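Local coordinates for arsenite methyltransferase (Chlamydomonas reinhardtii, PDB 5EVJ), which probably catalyses the stepwise methylation of trivalent arsenic, presented as its glutathione adduct, with S-adenosyl-L-methionine as the methyl donor, at residues A80-G84 with L85-D89; D62-T65 with E66-E69; P298-S301 with H302-L306; M318-G322 with N323-M327; A119-E122 with V123-H127. The protein carries 15 engineered substitutions. One frame throughout, in Å; residues are numbered along the deposited sequence.

Contact 1: residues A80-G84 with L85-D89; sequences AGIEG and LRVLD
Leu85 holds CG opposite its own carbonyl carbon (chi1 -60°) and extends CD1 straight on from there (chi2 -178°); the two torsions together lay CD1 against CA and CB of Ile82. CD1 of Leu85 lies 3.7 Å from CA of Ile82, while CG of Leu85 sits 3.6 Å from the carbonyl O of Ile82. The same oxygen closes the type II beta turn from Ile82 to Leu85. It accepts the backbone N of Leu85 at 3.2 Å, and this donor stands above the carbonyl plane instead of on a lone pair. Gly84, with phi at 79°, occupies the third position of the turn, where glycine is common. Farther along, CD1 of Ile82 makes a looser contact with CG2 of Val87, 4.4 Å away. Replacing Leu85 by an alanine would probably open a gap beside Ile82 and leave the turn without its apolar cover. The turn leads directly into strand 86-90. This strand, first in the chain of the Rossmann-like methyltransferase sheet, lies between strands 110-115 and 163-169. Leu85 packs on Asp164 and Leu165 of the latter, and Ile82 on Val105.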
loop_
_atom_site.group_PDB
_atom_site.type_symbol
_atom_site.label_atom_id
_atom_site.label_comp_id
_atom_site.label_asym_id
_atom_site.label_seq_id
_atom_site.Cartn_x
_atom_site.Cartn_y
_atom_site.Cartn_z
ATOM N N ALA A 80 8.193 3.805 3.593
ATOM C CA ALA A 80 9.330 4.710 3.818
ATOM C C ALA A 80 9.478 5.573 2.558
ATOM O O ALA A 80 8.925 5.276 1.517
ATOM C CB ALA A 80 10.600 3.888 4.069
ATOM N N GLY A 81 10.237 6.641 2.620
ATOM C CA GLY A 81 10.523 7.439 1.400
ATOM C C GLY A 81 9.536 8.486 0.902
ATOM O O GLY A 81 9.644 8.932 -0.287
ATOM N N ILE A 82 8.625 8.925 1.773
ATOM C CA ILE A 82 7.493 9.769 1.340
ATOM C C ILE A 82 7.564 11.230 1.827
ATOM O O ILE A 82 6.585 11.918 1.855
ATOM C CB ILE A 82 6.089 9.171 1.775
ATOM C CG1 ILE A 82 5.922 9.157 3.279
ATOM C CG2 ILE A 82 5.880 7.757 1.229
ATOM C CD1 ILE A 82 4.614 8.477 3.729
ATOM N N GLU A 83 8.724 11.708 2.202
ATOM C CA GLU A 83 8.817 13.102 2.602
ATOM C C GLU A 83 8.248 14.031 1.523
ATOM O O GLU A 83 8.605 13.893 0.367
ATOM C CB GLU A 83 10.272 13.489 2.914
ATOM C CG GLU A 83 10.417 15.005 3.064
ATOM C CD GLU A 83 11.281 15.432 4.259
ATOM O OE1 GLU A 83 12.431 15.890 4.011
ATOM O OE2 GLU A 83 10.810 15.310 5.432
ATOM N N GLY A 84 7.376 14.973 1.912
ATOM C CA GLY A 84 6.942 15.994 0.984
ATOM C C GLY A 84 5.885 15.577 0.006
ATOM O O GLY A 84 5.435 16.414 -0.801
ATOM N N LEU A 85 5.415 14.337 0.094
ATOM C CA LEU A 85 4.400 13.845 -0.854
ATOM C C LEU A 85 2.926 14.029 -0.411
ATOM O O LEU A 85 2.623 14.326 0.742
ATOM C CB LEU A 85 4.666 12.340 -1.144
ATOM C CG LEU A 85 6.054 12.093 -1.747
ATOM C CD1 LEU A 85 6.302 10.612 -2.077
ATOM C CD2 LEU A 85 6.450 13.050 -2.911
ATOM N N ARG A 86 2.003 13.728 -1.313
ATOM C CA ARG A 86 0.559 13.748 -0.957
ATOM C C ARG A 86 0.021 12.317 -0.886
ATOM O O ARG A 86 0.165 11.543 -1.858
ATOM C CB ARG A 86 -0.203 14.574 -1.974
ATOM C CG ARG A 86 0.431 15.991 -2.160
ATOM C CD ARG A 86 -0.047 16.711 -3.425
ATOM N NE ARG A 86 0.005 15.761 -4.558
ATOM C CZ ARG A 86 0.393 16.005 -5.822
ATOM N NH1 ARG A 86 0.802 17.202 -6.226
ATOM N NH2 ARG A 86 0.388 15.020 -6.693
ATOM N N VAL A 87 -0.625 11.999 0.237
ATOM C CA VAL A 87 -1.044 10.708 0.544
ATOM C C VAL A 87 -2.531 10.672 0.742
ATOM O O VAL A 87 -3.073 11.463 1.490
ATOM C CB VAL A 87 -0.403 10.292 1.884
ATOM C CG1 VAL A 87 -0.953 8.941 2.366
ATOM C CG2 VAL A 87 1.122 10.247 1.740
ATOM N N LEU A 88 -3.178 9.674 0.162
ATOM C CA LEU A 88 -4.598 9.403 0.381
ATOM C C LEU A 88 -4.734 8.125 1.200
ATOM O O LEU A 88 -4.194 7.080 0.844
ATOM C CB LEU A 88 -5.293 9.254 -0.974
ATOM C CG LEU A 88 -6.790 8.907 -0.938
ATOM C CD1 LEU A 88 -7.600 10.024 -0.214
ATOM C CD2 LEU A 88 -7.257 8.731 -2.366
ATOM N N ASP A 89 -5.436 8.211 2.325
ATOM C CA ASP A 89 -5.604 7.115 3.229
ATOM C C ASP A 89 -7.064 6.691 3.096
ATOM O O ASP A 89 -7.989 7.452 3.426
ATOM C CB ASP A 89 -5.288 7.572 4.635
ATOM C CG ASP A 89 -5.378 6.431 5.656
ATOM O OD1 ASP A 89 -5.106 5.303 5.247
ATOM O OD2 ASP A 89 -5.728 6.634 6.858
#

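Contact 2: residues D62-T65 with E66-E69; sequences DVPT and EVKE
Thr65 and Glu69 share a backbone hydrogen bond, from N of Glu69 to O of Thr65 at 2.7 Å. One step earlier, N of Lys68 reaches O of Pro64 at 3.2 Å, and N of Val67 adds a weak bond to that same oxygen. Of the charged ends, Glu66 forms a salt bridge through OE2 with Lys70, and NZ of Lys68 makes a weak hydrogen bond to O of Leu60. The lysine bends at its third torsion (chi3 -76°), and this brings CE within 3.3 Å of O of Val63. A methionine in place of Lys68 would be likely to leave the carbonyl of Leu60 without this donor. Nearer the backbone, CG of Lys68 packs 3.9 Å from CG1 of Val63. That methyl also meets CG1 of Val67 at 3.7 Å, the two valines crossing at about a right angle. Pro64 lies alongside Val67, its CG 3.9 Å from CG2 of the valine, and CG2 of Thr65 runs beside the carboxylate of Glu69. This is the opening turn of a short helix entered through a proline. Val67 O also binds OG of Ser94, within a glycine-rich sequence consistent with the cofactor-binding loop of Rossmann-like methyltransferases.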
loop_
_atom_site.group_PDB
_atom_site.type_symbol
_atom_site.label_atom_id
_atom_site.label_comp_id
_atom_site.label_asym_id
_atom_site.label_seq_id
_atom_site.Cartn_x
_atom_site.Cartn_y
_atom_site.Cartn_z
ATOM N N ASP A 62 3.431 8.983 19.826
ATOM C CA ASP A 62 2.934 10.345 19.967
ATOM C C ASP A 62 1.558 10.612 19.397
ATOM O O ASP A 62 1.217 11.758 19.302
ATOM C CB ASP A 62 3.855 11.313 19.223
ATOM C CG ASP A 62 5.154 11.561 19.931
ATOM O OD1 ASP A 62 5.185 11.503 21.165
ATOM O OD2 ASP A 62 6.146 11.831 19.248
ATOM N N VAL A 63 0.849 9.580 18.931
ATOM C CA VAL A 63 -0.480 9.679 18.358
ATOM C C VAL A 63 -1.462 9.575 19.534
ATOM O O VAL A 63 -1.304 8.711 20.387
ATOM C CB VAL A 63 -0.725 8.488 17.363
ATOM C CG1 VAL A 63 -2.191 8.337 16.963
ATOM C CG2 VAL A 63 0.147 8.592 16.101
ATOM N N PRO A 64 -2.497 10.432 19.573
ATOM C CA PRO A 64 -3.441 10.431 20.695
ATOM C C PRO A 64 -3.996 9.047 20.925
ATOM O O PRO A 64 -4.613 8.463 20.021
ATOM C CB PRO A 64 -4.593 11.322 20.202
ATOM C CG PRO A 64 -4.009 12.153 19.119
ATOM C CD PRO A 64 -2.890 11.375 18.507
ATOM N N THR A 65 -3.793 8.541 22.135
ATOM C CA THR A 65 -4.341 7.266 22.581
ATOM C C THR A 65 -5.722 6.924 21.971
ATOM O O THR A 65 -5.966 5.789 21.511
ATOM C CB THR A 65 -4.451 7.267 24.128
ATOM O OG1 THR A 65 -3.133 7.335 24.697
ATOM C CG2 THR A 65 -5.094 5.986 24.599
ATOM N N GLU A 66 -6.620 7.903 21.974
ATOM C CA GLU A 66 -7.985 7.661 21.538
ATOM C C GLU A 66 -7.997 7.435 20.028
ATOM O O GLU A 66 -8.846 6.718 19.502
ATOM C CB GLU A 66 -8.875 8.861 21.873
ATOM C CG GLU A 66 -10.350 8.527 21.697
ATOM C CD GLU A 66 -11.231 9.727 21.382
ATOM O OE1 GLU A 66 -10.713 10.775 20.925
ATOM O OE2 GLU A 66 -12.459 9.616 21.583
ATOM N N VAL A 67 -7.092 8.107 19.322
ATOM C CA VAL A 67 -7.026 7.949 17.888
ATOM C C VAL A 67 -6.619 6.502 17.519
ATOM O O VAL A 67 -7.200 5.909 16.564
ATOM C CB VAL A 67 -6.117 9.015 17.245
ATOM C CG1 VAL A 67 -5.758 8.585 15.844
ATOM C CG2 VAL A 67 -6.849 10.356 17.198
ATOM N N LYS A 68 -5.663 5.957 18.292
ATOM C CA LYS A 68 -5.226 4.538 18.223
ATOM C C LYS A 68 -6.240 3.516 18.769
ATOM O O LYS A 68 -6.645 2.581 18.055
ATOM C CB LYS A 68 -3.950 4.303 19.021
ATOM C CG LYS A 68 -2.668 4.782 18.373
ATOM C CD LYS A 68 -1.445 4.488 19.272
ATOM C CE LYS A 68 -1.333 5.459 20.455
ATOM N NZ LYS A 68 -0.078 5.152 21.181
ATOM N N GLU A 69 -6.620 3.651 20.039
ATOM C CA GLU A 69 -7.556 2.680 20.617
ATOM C C GLU A 69 -8.774 2.402 19.733
ATOM O O GLU A 69 -9.333 1.309 19.770
ATOM C CB GLU A 69 -8.032 3.134 21.977
ATOM C CG GLU A 69 -7.115 2.717 23.110
ATOM C CD GLU A 69 -7.560 3.314 24.431
ATOM O OE1 GLU A 69 -8.255 4.364 24.425
ATOM O OE2 GLU A 69 -7.213 2.729 25.472
#

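Contact 3: residues P298-S301 with H302-L306; sequences PGHS and HAYDL
The ring of His302 carries the hydroxyl of Ser301 over one face: OG of Ser301 stands 3.7 Å above the ring plane, over its centre. The ring of His300 is met differently, by O of Ala303 at its edge and in its plane. Tyr304 in turn receives His300 at its own edge, with CG of His300 4.5 Å from CD1 of the tyrosine. Together these groups mark the place where a loop enters the first strand of a small two-stranded antiparallel sheet, formed by strands 303-305 and 310-313. Tyr304 pairs with Phe312 through the backbone, and His302 with Thr314 just beyond the strand ends.

Two of the side chains owe their positions to the first torsion. Ser301 has OG between its backbone N and its carbonyl carbon (chi1 57°), tipping the oxygen towards the following imidazole, whereas His300 turns CG opposite its carbonyl carbon (chi1 -59°), which presents the ring edge to O of Ala303. CB of His300 comes within 3.3 Å of that oxygen of Ala303. A bound sodium ion lies about 4 Å from the side chain of His302. OH of the buried Tyr304 is hydrogen-bonded to NH1 of Arg272. Loop and strand share no direct hydrogen bond here; a water joins them instead. It is hydrogen-bonded to ND1 of His300 at 2.9 Å and donates to O of Ala303 at 2.5 Å, a short distance whose exact value is uncertain.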
loop_
_atom_site.group_PDB
_atom_site.type_symbol
_atom_site.label_atom_id
_atom_site.label_comp_id
_atom_site.label_asym_id
_atom_site.label_seq_id
_atom_site.Cartn_x
_atom_site.Cartn_y
_atom_site.Cartn_z
ATOM N N PRO A 298 15.623 7.705 4.489
ATOM C CA PRO A 298 15.818 7.794 5.964
ATOM C C PRO A 298 15.365 6.532 6.656
ATOM O O PRO A 298 14.280 6.023 6.335
ATOM C CB PRO A 298 14.914 8.986 6.371
ATOM C CG PRO A 298 14.812 9.819 5.109
ATOM C CD PRO A 298 15.016 8.933 3.914
ATOM N N GLY A 299 16.170 6.038 7.603
ATOM C CA GLY A 299 15.921 4.745 8.253
ATOM C C GLY A 299 16.309 3.533 7.433
ATOM O O GLY A 299 16.133 2.397 7.894
ATOM N N HIS A 300 16.881 3.779 6.250
ATOM C CA HIS A 300 17.354 2.727 5.318
ATOM C C HIS A 300 18.685 3.035 4.655
ATOM O O HIS A 300 18.829 2.924 3.441
ATOM C CB HIS A 300 16.313 2.473 4.271
ATOM C CG HIS A 300 15.021 2.048 4.883
ATOM N ND1 HIS A 300 14.748 0.732 5.177
ATOM C CD2 HIS A 300 13.992 2.774 5.387
ATOM C CE1 HIS A 300 13.568 0.656 5.778
ATOM N NE2 HIS A 300 13.086 1.882 5.905
ATOM N N SER A 301 19.671 3.407 5.463
ATOM C CA SER A 301 20.987 3.798 4.894
ATOM C C SER A 301 21.840 2.623 4.377
ATOM O O SER A 301 22.740 2.857 3.622
ATOM C CB SER A 301 21.774 4.631 5.940
ATOM O OG SER A 301 21.875 3.832 7.094
ATOM N N HIS A 302 21.569 1.400 4.828
ATOM C CA HIS A 302 22.351 0.184 4.440
ATOM C C HIS A 302 21.733 -0.620 3.306
ATOM O O HIS A 302 22.437 -1.190 2.474
ATOM C CB HIS A 302 22.510 -0.737 5.651
ATOM C CG HIS A 302 23.141 -0.033 6.809
ATOM N ND1 HIS A 302 24.365 0.616 6.702
ATOM C CD2 HIS A 302 22.682 0.222 8.056
ATOM C CE1 HIS A 302 24.666 1.170 7.859
ATOM N NE2 HIS A 302 23.653 0.959 8.690
ATOM N N ALA A 303 20.404 -0.578 3.247
ATOM C CA ALA A 303 19.682 -1.461 2.408
ATOM C C ALA A 303 18.219 -0.973 2.295
ATOM O O ALA A 303 17.663 -0.348 3.218
ATOM C CB ALA A 303 19.744 -2.878 2.986
ATOM N N TYR A 304 17.622 -1.266 1.157
ATOM C CA TYR A 304 16.193 -1.011 0.973
ATOM C C TYR A 304 15.458 -2.200 0.318
ATOM O O TYR A 304 15.838 -2.691 -0.776
ATOM C CB TYR A 304 16.068 0.161 0.036
ATOM C CG TYR A 304 14.625 0.470 -0.265
ATOM C CD1 TYR A 304 13.821 1.081 0.694
ATOM C CD2 TYR A 304 14.072 0.162 -1.503
ATOM C CE1 TYR A 304 12.485 1.369 0.425
ATOM C CE2 TYR A 304 12.754 0.472 -1.795
ATOM C CZ TYR A 304 11.965 1.058 -0.821
ATOM O OH TYR A 304 10.655 1.332 -1.087
ATOM N N ASP A 305 14.430 -2.678 0.965
ATOM C CA ASP A 305 13.505 -3.631 0.296
ATOM C C ASP A 305 12.430 -2.993 -0.593
ATOM O O ASP A 305 11.457 -2.419 -0.078
ATOM C CB ASP A 305 12.807 -4.512 1.344
ATOM C CG ASP A 305 13.827 -5.327 2.206
ATOM O OD1 ASP A 305 14.764 -5.949 1.634
ATOM O OD2 ASP A 305 13.702 -5.276 3.446
ATOM N N LEU A 306 12.568 -3.123 -1.910
ATOM C CA LEU A 306 11.455 -2.831 -2.783
ATOM C C LEU A 306 10.325 -3.805 -2.450
ATOM O O LEU A 306 9.162 -3.429 -2.275
ATOM C CB LEU A 306 11.855 -3.005 -4.245
ATOM C CG LEU A 306 10.704 -2.921 -5.287
ATOM C CD1 LEU A 306 10.052 -1.511 -5.322
ATOM C CD2 LEU A 306 11.304 -3.200 -6.672
HETATM O O HOH W 1 16.791 -1.346 5.294
#

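Contact 4: residues M318-G322 with N323-M327; sequences MLVAG and NTASM. Engineered in segment 318-322: Ala321 (natural residue Cys).
Val320 leans into the first turn of the helix that follows it, and every carbon of its side chain from CB outward finds a partner there. CB of Val320 is 3.8 Å from CG2 of Thr324. Its CG1, set opposite the carbonyl carbon (chi1 -68°), comes closer to the same methyl, with CG1 of Val320 and CG2 of Thr324 3.6 Å apart and the two side chains crossing at about a right angle. The other branch points to the next residue of the helix, so that CG2 of Val320 rests 3.8 Å from CB of Ala325.

Thr324 divides its two ends between different surroundings. While its methyl packs on the valine, OG1 of Thr324 is hydrogen-bonded to NH1 of Arg243 and, at 3.0 Å, to a water. That water also accepts the backbone N of Ala321, at 3.1 Å, and thus links the residue before the helix to its first turn. Ala321, an engineered replacement for the natural cysteine, stands at the N-cap position, and its O accepts N of Ala325 at 2.9 Å. O of Gly322 takes N of Ser326 at 2.8 Å. The hydroxyl of Ser326 goes to OE1 of Glu330, and the amide of Asn323 binds N of Glu281 and the carboxylate of Asp241. Strand 318-320 runs directly into helix 322-329, with Val320 packed on the helix's first turn: the strand pairs with 289-293 at the rim of a three-stranded antiparallel sheet, and Thr324 packs on His310 and Phe312 of strand 310-313.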
loop_
_atom_site.group_PDB
_atom_site.type_symbol
_atom_site.label_atom_id
_atom_site.label_comp_id
_atom_site.label_asym_id
_atom_site.label_seq_id
_atom_site.Cartn_x
_atom_site.Cartn_y
_atom_site.Cartn_z
ATOM N N MET A 318 22.734 -3.874 -9.047
ATOM C CA MET A 318 22.051 -5.131 -9.346
ATOM C C MET A 318 21.336 -5.066 -10.709
ATOM O O MET A 318 20.711 -4.014 -11.131
ATOM C CB MET A 318 21.131 -5.463 -8.177
ATOM C CG MET A 318 19.962 -6.420 -8.440
ATOM S SD MET A 318 18.662 -6.158 -7.166
ATOM C CE MET A 318 17.404 -7.377 -7.533
ATOM N N LEU A 319 21.456 -6.179 -11.428
ATOM C CA LEU A 319 20.681 -6.372 -12.686
ATOM C C LEU A 319 19.188 -6.422 -12.344
ATOM O O LEU A 319 18.757 -7.109 -11.374
ATOM C CB LEU A 319 21.111 -7.630 -13.462
ATOM C CG LEU A 319 22.617 -7.819 -13.865
ATOM C CD1 LEU A 319 22.965 -9.151 -14.547
ATOM C CD2 LEU A 319 23.093 -6.731 -14.747
ATOM N N VAL A 320 18.403 -5.679 -13.135
ATOM C CA VAL A 320 16.980 -5.673 -12.929
ATOM C C VAL A 320 16.201 -5.749 -14.205
ATOM O O VAL A 320 16.707 -5.398 -15.322
ATOM C CB VAL A 320 16.512 -4.407 -12.149
ATOM C CG1 VAL A 320 17.019 -4.455 -10.719
ATOM C CG2 VAL A 320 16.926 -3.130 -12.875
ATOM N N ALA A 321 14.941 -6.213 -14.049
ATOM C CA ALA A 321 13.992 -6.138 -15.180
ATOM C C ALA A 321 13.429 -4.696 -15.375
ATOM O O ALA A 321 13.569 -3.856 -14.484
ATOM C CB ALA A 321 12.895 -7.142 -15.001
ATOM N N GLY A 322 12.828 -4.409 -16.541
ATOM C CA GLY A 322 12.089 -3.128 -16.831
ATOM C C GLY A 322 11.198 -2.674 -15.682
ATOM O O GLY A 322 11.231 -1.482 -15.244
ATOM N N ASN A 323 10.485 -3.629 -15.114
ATOM C CA ASN A 323 9.459 -3.277 -14.136
ATOM C C ASN A 323 10.093 -2.714 -12.925
ATOM O O ASN A 323 9.742 -1.616 -12.456
ATOM C CB ASN A 323 8.548 -4.471 -13.749
ATOM C CG ASN A 323 7.469 -4.766 -14.805
ATOM O OD1 ASN A 323 7.351 -4.063 -15.837
ATOM N ND2 ASN A 323 6.671 -5.812 -14.547
ATOM N N THR A 324 11.001 -3.496 -12.375
ATOM C CA THR A 324 11.707 -3.131 -11.189
ATOM C C THR A 324 12.475 -1.820 -11.464
ATOM O O THR A 324 12.477 -0.958 -10.601
ATOM C CB THR A 324 12.724 -4.247 -10.841
ATOM O OG1 THR A 324 11.976 -5.399 -10.393
ATOM C CG2 THR A 324 13.642 -3.736 -9.710
ATOM N N ALA A 325 13.115 -1.679 -12.632
ATOM C CA ALA A 325 13.831 -0.409 -12.918
ATOM C C ALA A 325 12.841 0.792 -12.872
ATOM O O ALA A 325 13.184 1.888 -12.441
ATOM C CB ALA A 325 14.584 -0.449 -14.260
ATOM N N SER A 326 11.617 0.574 -13.330
ATOM C CA SER A 326 10.589 1.608 -13.331
ATOM C C SER A 326 10.173 1.892 -11.892
ATOM O O SER A 326 9.956 3.062 -11.522
ATOM C CB SER A 326 9.325 1.144 -14.161
ATOM O OG SER A 326 9.602 1.185 -15.560
ATOM N N MET A 327 9.975 0.838 -11.106
ATOM C CA MET A 327 9.503 1.031 -9.759
ATOM C C MET A 327 10.419 1.803 -8.785
ATOM O O MET A 327 9.928 2.407 -7.787
ATOM C CB MET A 327 9.161 -0.314 -9.118
ATOM C CG MET A 327 8.057 -1.075 -9.886
ATOM S SD MET A 327 7.650 -2.736 -9.273
ATOM C CE MET A 327 6.397 -3.244 -10.474
HETATM O O HOH W 2 13.979 -7.445 -11.366
#

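Contact 5: residues A119-E122 with V123-H127; sequences AQLE and VAISH
Leu121 and Ile125 are coupled by a backbone bond as well as by their side chains, one turn apart on helix 118-126. Among the main-chain hydrogen bonds, N of Ile125 to O of Leu121 is short at 2.8 Å. N of Ala124 reaches O of Gln120 at 3.3 Å, and the bond from N of Val123 to O of Ala119 is weak. O of Glu122 has two donors from one residue, N of Ser126 at 2.9 Å and OG of Ser126 at 3.2 Å. The hydroxyl can reach back because it sits between the backbone N and the carbonyl carbon (chi1 63°). A second side chain completes the polar group at the helix end: ND1 of His127 donates to O of Val123 at 3.2 Å, on a lone pair and close to the plane of its own ring. In the apolar class, CD1 of Ile125 wedges against both CG and CD2 of Leu121, 3.7 Å from each, the two chains side by side and pointing the same way. Around the helix, Ala124 and Ile125 pack on Phe145 of strand 143-147, an outermost strand of the large sheet, OH of Tyr99 from helix 96-104 binds O of Ala124, and NE2 of Gln120 binds O of Lys70.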
loop_
_atom_site.group_PDB
_atom_site.type_symbol
_atom_site.label_atom_id
_atom_site.label_comp_id
_atom_site.label_asym_id
_atom_site.label_seq_id
_atom_site.Cartn_x
_atom_site.Cartn_y
_atom_site.Cartn_z
ATOM N N ALA A 119 -18.914 9.264 13.082
ATOM C CA ALA A 119 -18.336 9.004 14.386
ATOM C C ALA A 119 -16.807 8.847 14.335
ATOM O O ALA A 119 -16.087 9.475 15.126
ATOM C CB ALA A 119 -18.980 7.761 15.009
ATOM N N GLN A 120 -16.328 7.999 13.419
ATOM C CA GLN A 120 -14.900 7.800 13.221
ATOM C C GLN A 120 -14.197 9.091 12.691
ATOM O O GLN A 120 -13.146 9.500 13.225
ATOM C CB GLN A 120 -14.656 6.562 12.332
ATOM C CG GLN A 120 -14.955 5.209 12.994
ATOM C CD GLN A 120 -13.938 4.909 14.090
ATOM O OE1 GLN A 120 -14.096 5.340 15.248
ATOM N NE2 GLN A 120 -12.866 4.185 13.726
ATOM N N LEU A 121 -14.799 9.751 11.696
ATOM C CA LEU A 121 -14.309 11.047 11.200
ATOM C C LEU A 121 -13.968 12.037 12.323
ATOM O O LEU A 121 -12.825 12.532 12.454
ATOM C CB LEU A 121 -15.381 11.672 10.338
ATOM C CG LEU A 121 -15.015 12.543 9.156
ATOM C CD1 LEU A 121 -14.714 11.610 7.968
ATOM C CD2 LEU A 121 -16.165 13.538 8.883
ATOM N N GLU A 122 -14.983 12.319 13.131
ATOM C CA GLU A 122 -14.953 13.370 14.139
ATOM C C GLU A 122 -13.848 13.112 15.162
ATOM O O GLU A 122 -13.248 14.082 15.667
ATOM C CB GLU A 122 -16.350 13.537 14.795
ATOM C CG GLU A 122 -16.540 14.847 15.569
ATOM C CD GLU A 122 -16.172 16.096 14.756
ATOM O OE1 GLU A 122 -16.596 16.221 13.570
ATOM O OE2 GLU A 122 -15.457 16.962 15.306
ATOM N N VAL A 123 -13.541 11.833 15.445
ATOM C CA VAL A 123 -12.337 11.547 16.244
ATOM C C VAL A 123 -11.028 11.985 15.530
ATOM O O VAL A 123 -10.139 12.602 16.138
ATOM C CB VAL A 123 -12.225 10.074 16.698
ATOM C CG1 VAL A 123 -10.893 9.854 17.452
ATOM C CG2 VAL A 123 -13.436 9.677 17.571
ATOM N N ALA A 124 -10.913 11.668 14.240
ATOM C CA ALA A 124 -9.710 12.022 13.489
ATOM C C ALA A 124 -9.560 13.535 13.439
ATOM O O ALA A 124 -8.453 14.031 13.671
ATOM C CB ALA A 124 -9.743 11.444 12.082
ATOM N N ILE A 125 -10.675 14.237 13.178
ATOM C CA ILE A 125 -10.704 15.708 13.101
ATOM C C ILE A 125 -10.445 16.440 14.423
ATOM O O ILE A 125 -9.747 17.454 14.417
ATOM C CB ILE A 125 -12.018 16.228 12.506
ATOM C CG1 ILE A 125 -12.168 15.762 11.043
ATOM C CG2 ILE A 125 -12.067 17.764 12.580
ATOM C CD1 ILE A 125 -13.606 15.662 10.572
ATOM N N SER A 126 -10.998 15.952 15.543
ATOM C CA SER A 126 -10.904 16.703 16.812
ATOM C C SER A 126 -9.502 16.681 17.369
ATOM O O SER A 126 -9.106 17.584 18.090
ATOM C CB SER A 126 -11.889 16.228 17.893
ATOM O OG SER A 126 -11.621 14.901 18.263
ATOM N N HIS A 127 -8.726 15.677 17.013
ATOM C CA HIS A 127 -7.388 15.638 17.571
ATOM C C HIS A 127 -6.343 16.227 16.668
ATOM O O HIS A 127 -5.190 16.377 17.075
ATOM C CB HIS A 127 -7.029 14.225 18.020
ATOM C CG HIS A 127 -7.827 13.770 19.196
ATOM N ND1 HIS A 127 -9.130 13.331 19.078
ATOM C CD2 HIS A 127 -7.524 13.723 20.520
ATOM C CE1 HIS A 127 -9.582 12.999 20.276
ATOM N NE2 HIS A 127 -8.624 13.214 21.163
#

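In the fold
Contacts 2 and 5 are immediate neighbours, their centres 11 Å apart: CG2 of Val67 meets CB of His127 at 4.0 Å, and CB of Pro64 meets CD2 of His127 at 3.8 Å. Both also reach the glycine-rich sequence that probably helps to bind the cofactor. Contact 1 begins the strand leading to that sequence and touches contact 3 where CB of Ala80 lies 3.7 Å from NE2 of His300. Contact 3 lies beside the sodium ion and packs on contact 4, with CD2 of Leu306 3.9 Å from CG2 of Thr324. Contacts 4 and 5 stand on opposite sides of the chain's centre, about 41 Å apart between centres.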